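Local coordinates for Slr1438 protein (Synechocystis sp., PDB 3K25) that is of uncharacterised function but probably binds a carbohydrate and may act as an isomerase, perhaps an aldose 1-epimerase, at residues 78-82 / 125-129; 97-102 / 113-117; 147-152 / 272-278. All coordinates share one frame; numbering follows the deposited sequence.

Contact 1. Residues 78-82 / 125-129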
loop_
_atom_site.group_PDB
_atom_site.type_symbol
_atom_site.label_atom_id
_atom_site.label_comp_id
_atom_site.label_asym_id
_atom_site.label_seq_id
_atom_site.Cartn_x
_atom_site.Cartn_y
_atom_site.Cartn_z
ATOM N N GLN A 78 7.843 -18.476 6.948
ATOM C CA GLN A 78 6.749 -19.419 7.071
ATOM C C GLN A 78 5.921 -19.282 8.341
ATOM O O GLN A 78 6.294 -18.577 9.285
ATOM C CB GLN A 78 7.260 -20.851 6.975
ATOM C CG GLN A 78 7.931 -21.353 8.225
ATOM C CD GLN A 78 8.388 -22.781 8.077
ATOM O OE1 GLN A 78 9.120 -23.114 7.146
ATOM N NE2 GLN A 78 7.960 -23.638 8.996
ATOM N N PHE A 79 4.775 -19.960 8.326
ATOM C CA PHE A 79 3.847 -19.995 9.446
ATOM C C PHE A 79 3.119 -21.324 9.377
ATOM O O PHE A 79 2.839 -21.841 8.296
ATOM C CB PHE A 79 2.826 -18.852 9.381
ATOM C CG PHE A 79 1.784 -19.022 8.313
ATOM C CD1 PHE A 79 2.105 -18.826 6.971
ATOM C CD2 PHE A 79 0.480 -19.368 8.650
ATOM C CE1 PHE A 79 1.145 -18.967 5.980
ATOM C CE2 PHE A 79 -0.497 -19.515 7.663
ATOM C CZ PHE A 79 -0.163 -19.313 6.321
ATOM N N ASN A 80 2.832 -21.881 10.543
ATOM C CA ASN A 80 2.138 -23.153 10.609
ATOM C C ASN A 80 0.663 -22.902 10.807
ATOM O O ASN A 80 0.275 -21.951 11.479
ATOM C CB ASN A 80 2.672 -23.991 11.775
ATOM C CG ASN A 80 4.047 -24.573 11.499
ATOM O OD1 ASN A 80 4.754 -24.131 10.587
ATOM N ND2 ASN A 80 4.440 -25.566 12.295
ATOM N N HIS A 81 -0.157 -23.743 10.195
ATOM C CA HIS A 81 -1.601 -23.648 10.354
ATOM C C HIS A 81 -2.151 -25.059 10.340
ATOM O O HIS A 81 -1.937 -25.811 9.387
ATOM C CB HIS A 81 -2.262 -22.843 9.233
ATOM C CG HIS A 81 -3.759 -22.870 9.293
ATOM N ND1 HIS A 81 -4.475 -22.259 10.300
ATOM C CD2 HIS A 81 -4.671 -23.488 8.505
ATOM C CE1 HIS A 81 -5.763 -22.499 10.131
ATOM N NE2 HIS A 81 -5.909 -23.243 9.048
ATOM N N ALA A 82 -2.857 -25.414 11.402
ATOM C CA ALA A 82 -3.437 -26.749 11.511
ATOM C C ALA A 82 -2.378 -27.818 11.240
ATOM O O ALA A 82 -2.549 -28.673 10.366
ATOM C CB ALA A 82 -4.597 -26.896 10.527
ATOM N N ALA A 125 0.259 -21.531 -0.555
ATOM C CA ALA A 125 1.038 -20.708 0.369
ATOM C C ALA A 125 0.143 -20.063 1.437
ATOM O O ALA A 125 0.639 -19.517 2.433
ATOM C CB ALA A 125 1.775 -19.617 -0.411
ATOM N N PHE A 126 -1.170 -20.145 1.221
ATOM C CA PHE A 126 -2.158 -19.548 2.108
ATOM C C PHE A 126 -3.465 -20.303 1.845
ATOM O O PHE A 126 -4.249 -19.916 0.976
ATOM C CB PHE A 126 -2.298 -18.069 1.737
ATOM C CG PHE A 126 -3.152 -17.275 2.678
ATOM C CD1 PHE A 126 -2.781 -17.121 4.016
ATOM C CD2 PHE A 126 -4.330 -16.669 2.222
ATOM C CE1 PHE A 126 -3.580 -16.368 4.898
ATOM C CE2 PHE A 126 -5.134 -15.918 3.091
ATOM C CZ PHE A 126 -4.760 -15.766 4.432
ATOM N N PRO A 127 -3.716 -21.387 2.609
ATOM C CA PRO A 127 -4.896 -22.253 2.506
ATOM C C PRO A 127 -6.257 -21.645 2.834
ATOM O O PRO A 127 -7.000 -22.201 3.641
ATOM C CB PRO A 127 -4.549 -23.399 3.449
ATOM C CG PRO A 127 -3.859 -22.680 4.558
ATOM C CD PRO A 127 -2.928 -21.745 3.810
ATOM N N PHE A 128 -6.593 -20.517 2.217
ATOM C CA PHE A 128 -7.892 -19.894 2.466
ATOM C C PHE A 128 -8.488 -19.369 1.168
ATOM O O PHE A 128 -7.812 -18.697 0.390
ATOM C CB PHE A 128 -7.754 -18.767 3.487
ATOM C CG PHE A 128 -7.183 -19.214 4.797
ATOM C CD1 PHE A 128 -7.998 -19.788 5.766
ATOM C CD2 PHE A 128 -5.823 -19.078 5.055
ATOM C CE1 PHE A 128 -7.475 -20.222 6.980
ATOM C CE2 PHE A 128 -5.284 -19.507 6.265
ATOM C CZ PHE A 128 -6.116 -20.083 7.236
ATOM N N ALA A 129 -9.758 -19.685 0.945
ATOM C CA ALA A 129 -10.464 -19.273 -0.266
ATOM C C ALA A 129 -10.847 -17.796 -0.232
ATOM O O ALA A 129 -12.038 -17.448 -0.187
ATOM C CB ALA A 129 -11.717 -20.131 -0.439
#

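Contact 2. Residues 97-102 / 113-117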
loop_
_atom_site.group_PDB
_atom_site.type_symbol
_atom_site.label_atom_id
_atom_site.label_comp_id
_atom_site.label_asym_id
_atom_site.label_seq_id
_atom_site.Cartn_x
_atom_site.Cartn_y
_atom_site.Cartn_z
ATOM N N LEU A 97 0.414 -10.424 -8.322
ATOM C CA LEU A 97 -0.563 -11.065 -9.206
ATOM C C LEU A 97 -1.474 -10.132 -9.975
ATOM O O LEU A 97 -1.694 -8.985 -9.581
ATOM C CB LEU A 97 -1.451 -12.014 -8.410
ATOM C CG LEU A 97 -0.792 -13.226 -7.774
ATOM C CD1 LEU A 97 -1.739 -13.768 -6.720
ATOM C CD2 LEU A 97 -0.449 -14.272 -8.821
ATOM N N PRO A 98 -2.018 -10.616 -11.101
ATOM C CA PRO A 98 -2.916 -9.747 -11.871
ATOM C C PRO A 98 -4.320 -9.759 -11.283
ATOM O O PRO A 98 -4.793 -10.796 -10.819
ATOM C CB PRO A 98 -2.865 -10.348 -13.276
ATOM C CG PRO A 98 -2.597 -11.828 -13.004
ATOM C CD PRO A 98 -1.573 -11.780 -11.899
ATOM N N TRP A 99 -4.957 -8.589 -11.288
ATOM C CA TRP A 99 -6.321 -8.396 -10.803
ATOM C C TRP A 99 -7.199 -8.154 -12.041
ATOM O O TRP A 99 -6.689 -7.753 -13.093
ATOM C CB TRP A 99 -6.379 -7.169 -9.888
ATOM C CG TRP A 99 -5.610 -7.299 -8.585
ATOM C CD1 TRP A 99 -4.301 -7.692 -8.426
ATOM C CD2 TRP A 99 -6.082 -6.951 -7.268
ATOM N NE1 TRP A 99 -3.935 -7.598 -7.099
ATOM C CE2 TRP A 99 -5.004 -7.147 -6.369
ATOM C CE3 TRP A 99 -7.308 -6.491 -6.763
ATOM C CZ2 TRP A 99 -5.118 -6.894 -4.990
ATOM C CZ3 TRP A 99 -7.420 -6.240 -5.389
ATOM C CH2 TRP A 99 -6.327 -6.443 -4.523
ATOM N N GLU A 100 -8.505 -8.399 -11.935
ATOM C CA GLU A 100 -9.410 -8.184 -13.071
ATOM C C GLU A 100 -10.304 -6.989 -12.795
ATOM O O GLU A 100 -10.710 -6.765 -11.647
ATOM C CB GLU A 100 -10.345 -9.375 -13.287
ATOM C CG GLU A 100 -9.731 -10.731 -13.099
ATOM C CD GLU A 100 -10.760 -11.847 -13.134
ATOM O OE1 GLU A 100 -11.698 -11.831 -12.300
ATOM O OE2 GLU A 100 -10.621 -12.738 -13.999
ATOM N N VAL A 101 -10.633 -6.231 -13.839
ATOM C CA VAL A 101 -11.536 -5.101 -13.669
ATOM C C VAL A 101 -12.962 -5.664 -13.733
ATOM O O VAL A 101 -13.354 -6.268 -14.736
ATOM C CB VAL A 101 -11.357 -4.057 -14.784
ATOM C CG1 VAL A 101 -12.257 -2.862 -14.522
ATOM C CG2 VAL A 101 -9.914 -3.628 -14.864
ATOM N N ILE A 102 -13.729 -5.483 -12.660
ATOM C CA ILE A 102 -15.097 -5.988 -12.620
ATOM C C ILE A 102 -16.096 -4.861 -12.457
ATOM O O ILE A 102 -17.231 -5.085 -12.049
ATOM C CB ILE A 102 -15.310 -6.986 -11.452
ATOM C CG1 ILE A 102 -15.322 -6.237 -10.116
ATOM C CG2 ILE A 102 -14.213 -8.046 -11.467
ATOM C CD1 ILE A 102 -15.965 -7.014 -8.988
ATOM N N ASP A 113 -13.106 -0.643 -10.315
ATOM C CA ASP A 113 -13.252 -1.777 -9.407
ATOM C C ASP A 113 -12.480 -3.025 -9.853
ATOM O O ASP A 113 -12.741 -3.590 -10.911
ATOM C CB ASP A 113 -14.735 -2.094 -9.230
ATOM C CG ASP A 113 -15.432 -1.073 -8.364
ATOM O OD1 ASP A 113 -14.828 -0.010 -8.108
ATOM O OD2 ASP A 113 -16.576 -1.325 -7.940
ATOM N N LEU A 114 -11.534 -3.449 -9.017
ATOM C CA LEU A 114 -10.684 -4.595 -9.314
ATOM C C LEU A 114 -10.905 -5.787 -8.401
ATOM O O LEU A 114 -11.293 -5.643 -7.239
ATOM C CB LEU A 114 -9.220 -4.180 -9.223
ATOM C CG LEU A 114 -8.835 -2.943 -10.026
ATOM C CD1 LEU A 114 -7.341 -2.703 -9.878
ATOM C CD2 LEU A 114 -9.201 -3.149 -11.493
ATOM N N ARG A 115 -10.610 -6.970 -8.926
ATOM C CA ARG A 115 -10.793 -8.195 -8.168
ATOM C C ARG A 115 -9.597 -9.133 -8.192
ATOM O O ARG A 115 -8.982 -9.382 -9.244
ATOM C CB ARG A 115 -12.021 -8.939 -8.688
ATOM C CG ARG A 115 -12.109 -10.401 -8.278
ATOM C CD ARG A 115 -13.372 -11.024 -8.865
ATOM N NE ARG A 115 -13.571 -12.399 -8.424
ATOM C CZ ARG A 115 -13.099 -13.466 -9.056
ATOM N NH1 ARG A 115 -12.397 -13.327 -10.176
ATOM N NH2 ARG A 115 -13.329 -14.673 -8.559
ATOM N N LEU A 116 -9.283 -9.649 -7.009
ATOM C CA LEU A 116 -8.206 -10.609 -6.841
ATOM C C LEU A 116 -8.768 -11.818 -6.116
ATOM O O LEU A 116 -9.208 -11.732 -4.964
ATOM C CB LEU A 116 -7.057 -10.025 -6.035
ATOM C CG LEU A 116 -5.946 -11.055 -5.797
ATOM C CD1 LEU A 116 -5.617 -11.792 -7.100
ATOM C CD2 LEU A 116 -4.721 -10.336 -5.232
ATOM N N SER A 117 -8.753 -12.945 -6.811
ATOM C CA SER A 117 -9.272 -14.186 -6.277
ATOM C C SER A 117 -8.179 -15.192 -6.005
ATOM O O SER A 117 -7.148 -15.237 -6.688
ATOM C CB SER A 117 -10.266 -14.811 -7.261
ATOM O OG SER A 117 -10.639 -16.117 -6.848
#

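Contact 3. Residues 147-152 / 272-278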
loop_
_atom_site.group_PDB
_atom_site.type_symbol
_atom_site.label_atom_id
_atom_site.label_comp_id
_atom_site.label_asym_id
_atom_site.label_seq_id
_atom_site.Cartn_x
_atom_site.Cartn_y
_atom_site.Cartn_z
ATOM N N GLN A 147 -11.950 -1.579 0.367
ATOM C CA GLN A 147 -11.690 -2.999 0.272
ATOM C C GLN A 147 -12.771 -3.838 0.908
ATOM O O GLN A 147 -13.398 -3.430 1.882
ATOM C CB GLN A 147 -10.364 -3.356 0.968
ATOM C CG GLN A 147 -9.198 -2.389 0.757
ATOM C CD GLN A 147 -9.262 -1.191 1.696
ATOM O OE1 GLN A 147 -9.487 -1.349 2.893
ATOM N NE2 GLN A 147 -9.054 0.010 1.157
ATOM N N ARG A 148 -12.982 -5.014 0.326
ATOM C CA ARG A 148 -13.903 -5.999 0.861
ATOM C C ARG A 148 -13.034 -7.253 0.858
ATOM O O ARG A 148 -12.580 -7.704 -0.192
ATOM C CB ARG A 148 -15.137 -6.207 -0.022
ATOM C CG ARG A 148 -16.156 -7.158 0.617
ATOM C CD ARG A 148 -17.414 -7.362 -0.229
ATOM N NE ARG A 148 -17.097 -7.829 -1.579
ATOM C CZ ARG A 148 -17.990 -8.251 -2.471
ATOM N NH1 ARG A 148 -19.280 -8.277 -2.165
ATOM N NH2 ARG A 148 -17.594 -8.641 -3.677
ATOM N N ILE A 149 -12.750 -7.772 2.042
ATOM C CA ILE A 149 -11.937 -8.970 2.166
ATOM C C ILE A 149 -12.937 -10.091 2.423
ATOM O O ILE A 149 -13.634 -10.103 3.441
ATOM C CB ILE A 149 -10.933 -8.857 3.350
ATOM C CG1 ILE A 149 -10.065 -7.604 3.186
ATOM C CG2 ILE A 149 -10.013 -10.069 3.386
ATOM C CD1 ILE A 149 -10.781 -6.300 3.441
ATOM N N ALA A 150 -13.029 -11.028 1.489
ATOM C CA ALA A 150 -13.979 -12.108 1.665
ATOM C C ALA A 150 -13.336 -13.466 1.841
ATOM O O ALA A 150 -12.265 -13.753 1.305
ATOM C CB ALA A 150 -14.966 -12.146 0.486
ATOM N N ASN A 151 -14.005 -14.293 2.629
ATOM C CA ASN A 151 -13.565 -15.653 2.853
ATOM C C ASN A 151 -14.669 -16.532 2.253
ATOM O O ASN A 151 -15.767 -16.631 2.793
ATOM C CB ASN A 151 -13.395 -15.922 4.342
ATOM C CG ASN A 151 -13.101 -17.363 4.624
ATOM O OD1 ASN A 151 -12.731 -18.117 3.716
ATOM N ND2 ASN A 151 -13.251 -17.768 5.882
ATOM N N LEU A 152 -14.373 -17.139 1.111
ATOM C CA LEU A 152 -15.342 -17.979 0.424
ATOM C C LEU A 152 -15.082 -19.449 0.711
ATOM O O LEU A 152 -15.469 -20.332 -0.056
ATOM C CB LEU A 152 -15.290 -17.700 -1.084
ATOM C CG LEU A 152 -15.544 -16.228 -1.465
ATOM C CD1 LEU A 152 -15.623 -16.069 -2.983
ATOM C CD2 LEU A 152 -16.830 -15.766 -0.832
ATOM N N VAL A 272 -11.724 -13.356 9.068
ATOM C CA VAL A 272 -12.939 -13.288 8.263
ATOM C C VAL A 272 -13.621 -14.650 8.406
ATOM O O VAL A 272 -13.079 -15.677 7.985
ATOM C CB VAL A 272 -12.655 -13.048 6.753
ATOM C CG1 VAL A 272 -13.976 -13.013 5.987
ATOM C CG2 VAL A 272 -11.893 -11.736 6.542
ATOM N N GLU A 273 -14.803 -14.660 9.008
ATOM C CA GLU A 273 -15.527 -15.899 9.201
ATOM C C GLU A 273 -15.879 -16.536 7.865
ATOM O O GLU A 273 -15.979 -15.853 6.842
ATOM C CB GLU A 273 -16.794 -15.637 10.002
ATOM C CG GLU A 273 -16.553 -14.886 11.299
ATOM C CD GLU A 273 -15.403 -15.454 12.109
ATOM O OE1 GLU A 273 -15.299 -16.697 12.212
ATOM O OE2 GLU A 273 -14.609 -14.649 12.649
ATOM N N PRO A 274 -16.081 -17.862 7.861
ATOM C CA PRO A 274 -16.425 -18.637 6.662
ATOM C C PRO A 274 -17.590 -18.036 5.894
ATOM O O PRO A 274 -18.545 -17.551 6.495
ATOM C CB PRO A 274 -16.790 -20.006 7.223
ATOM C CG PRO A 274 -15.988 -20.091 8.483
ATOM C CD PRO A 274 -16.119 -18.713 9.065
ATOM N N TYR A 275 -17.507 -18.083 4.566
ATOM C CA TYR A 275 -18.567 -17.571 3.701
ATOM C C TYR A 275 -19.038 -16.196 4.164
ATOM O O TYR A 275 -20.234 -15.905 4.192
ATOM C CB TYR A 275 -19.734 -18.566 3.685
ATOM C CG TYR A 275 -19.309 -19.949 3.248
ATOM C CD1 TYR A 275 -19.019 -20.215 1.914
ATOM C CD2 TYR A 275 -19.135 -20.977 4.176
ATOM C CE1 TYR A 275 -18.562 -21.465 1.511
ATOM C CE2 TYR A 275 -18.678 -22.237 3.780
ATOM C CZ TYR A 275 -18.393 -22.471 2.443
ATOM O OH TYR A 275 -17.931 -23.699 2.027
ATOM N N SER A 276 -18.073 -15.359 4.529
ATOM C CA SER A 276 -18.349 -14.005 4.991
ATOM C C SER A 276 -17.300 -13.081 4.396
ATOM O O SER A 276 -16.436 -13.516 3.631
ATOM C CB SER A 276 -18.259 -13.933 6.517
ATOM O OG SER A 276 -19.082 -14.903 7.131
ATOM N N SER A 277 -17.381 -11.806 4.758
ATOM C CA SER A 277 -16.417 -10.813 4.295
ATOM C C SER A 277 -16.472 -9.584 5.199
ATOM O O SER A 277 -17.437 -9.387 5.926
ATOM C CB SER A 277 -16.733 -10.378 2.859
ATOM O OG SER A 277 -17.815 -9.450 2.844
ATOM N N ARG A 278 -15.422 -8.776 5.175
ATOM C CA ARG A 278 -15.424 -7.543 5.941
ATOM C C ARG A 278 -14.888 -6.459 5.024
ATOM O O ARG A 278 -14.182 -6.742 4.052
ATOM C CB ARG A 278 -14.598 -7.664 7.226
ATOM C CG ARG A 278 -13.168 -8.104 7.055
ATOM C CD ARG A 278 -12.547 -8.406 8.426
ATOM N NE ARG A 278 -12.316 -7.199 9.222
ATOM C CZ ARG A 278 -11.786 -7.191 10.446
ATOM N NH1 ARG A 278 -11.432 -8.327 11.047
ATOM N NH2 ARG A 278 -11.569 -6.036 11.059
#

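Contact 1. Residues 78-82 / 125-129
The His81 ring has a neighbour on both faces. Over one face stands Phe128, which turns an edge toward it in an edge-to-face (T-shaped) pair. The ring centroids are 5.0 Å apart and the planes meet at 57°. Phe128 CZ does the touching, displaced toward the rim of the imidazole, 3.6 Å from His81 NE2. Phe128 CG lies anti to the carbonyl carbon (chi1 -58°), which brings CZ to this face. The opposite face of the imidazole is covered by the methyl group of Ala82, the next residue in the chain. Pro127 CG reaches the same histidine at CD2, 4.1 Å away.

Phe79 makes the second half of the contact. Its ring meets the backbone carbonyl of Ala125 edge-on, with CE1 3.6 Å from Ala125 O. Its CZ also lies against the edge of the Phe126 ring, 4.1 Å from CD1. Phe126 in turn receives Phe128 CD2 over the centre of one face, so the three phenylalanines and the histidine form a chain of rings. No hydrogen bond crosses between the segments. Pro127 centres an inverse gamma turn, with Phe128 N bonded to Phe126 O at 2.7 Å, consistent with the two rings lying together.

Strand 78-81 pairs with strand 84-87, whose Tyr86 touches both His81 and Pro127. Phe79 also packs on Leu263 of helix 262-265. On the other segment, Phe126 and Phe128 rest on Met157 of strand 157-168.

Contact 2. Residues 97-102 / 113-117
This contact belongs to the beta hairpin of strands 100-105 and 110-117. Glu100 and Arg115 form an antiparallel hydrogen-bonded pair. Glu100 N gives a bond of 2.9 Å to Arg115 O. Arg115 N returns one to Glu100 O. Val101 and Leu114 come next as a non-hydrogen-bonded pair. Further along, Ile102 N bonds to Asp113 O at 2.8 Å.

The side chains of Glu100 and Arg115 run side by side. Arg115 is extended from CG to NE, and its NH1 makes a salt bridge with Glu100 OE1 of 2.7 Å. The oxygen lies near the guanidinium plane but is met from above the carboxylate plane, and the N-H...O angle is only 131°. Arg115 NH2 has a second acid partner, Glu131. Ile102 CG2 lies against the aliphatic part of Arg115, 3.7 Å from CB.

Trp99, just before strand 100-105, meets Leu116 of strand 110-117. Leu116 CB sits over the six-membered ring of Trp99 in a CH-pi contact, 3.4 Å from the centroid. With its CG anti to the backbone N (chi1 177°), Leu116 also brings CD2 to the indole, 3.4 Å from Trp99 CE2. Leu114 CB touches the indole at CE3, 3.9 Å away. Trp99 NE1 bonds to Ala94 O. An alanine in place of Trp99 would be likely to leave a gap beside Leu116 and Leu114, and Ala94 O without its indole N-H partner. The alternation of hydrogen-bonded and non-hydrogen-bonded pairs is that of an antiparallel beta hairpin, here at the edge of a large sheet.

Contact 3. Residues 147-152 / 272-278
Asn151 touches the 272-276 part of the other segment through both its backbone and its side chain. Its backbone N bonds to Ser276 O at 2.7 Å. The return bond from Ser276 N to Asn151 O is weak. The Asn151 side chain bonds to Val272. CG lies anti to the backbone N (chi1 173°), and ND2 bonds to Val272 O at 3.0 Å, tilted out of the carbonyl plane. The CB of Asn151 rests on Val272 CG1, 3.4 Å away. One residue thus bonds to both Val272 and Ser276, across the connection between strands 270-272 and 276-287.

Tyr275 and Ser276 both face Asn151, which makes a G1 beta bulge. Tyr275 takes the positive phi of that motif, 46°. Its ring approaches the backbone of Leu152, with CE1 3.6 Å from Leu152 O. Beyond the bulge the pairing is regular. Ile149 and Arg278 exchange two backbone bonds, and Ile149 N meets Arg278 O at 2.7 Å. Between these two pairs Ala150 faces Ser277, and their CB atoms are 3.4 Å apart. The side chains of Ile149 and Val272 cross at about a right angle, with Ile149 CG2 4.0 Å from Val272 CG2.

Farther out, the Asn151 amide is held by its own neighbours. ND2 also bonds to Gln155 O, and OD1 accepts from Gly153 N. Within the 272-276 connection, Ser276 OG bonds to Pro274 O.

Strand 142-151 lies between strands 130-139 and 276-287 in the large antiparallel sheet. Ile149 touches Leu132 of strand 130-139. Both Ile149 and Val272 pack on Met157 of strand 157-168, which belongs to the second large sheet.

Following the chain from the N terminus, contact 1 opens first, at strand 78-81. Contact 2 lies within the loop that contact 1 closes, and is a local hairpin of strands 100-105 and 110-117. The chain then passes helix 120-123 and closes contact 1 at 125-129. Contact 3 follows in series and closes a much longer loop, bringing 272-278 back to 147-152. No two contacts cross. Contacts 2 and 3 share one antiparallel sheet, with strand 130-139 between strands 110-117 and 142-151. Contact 1 joins a separate two-stranded sheet to the loop leading into strand 130-139. It touches contact 3 where Ala129 O probably accepts from Leu152 N.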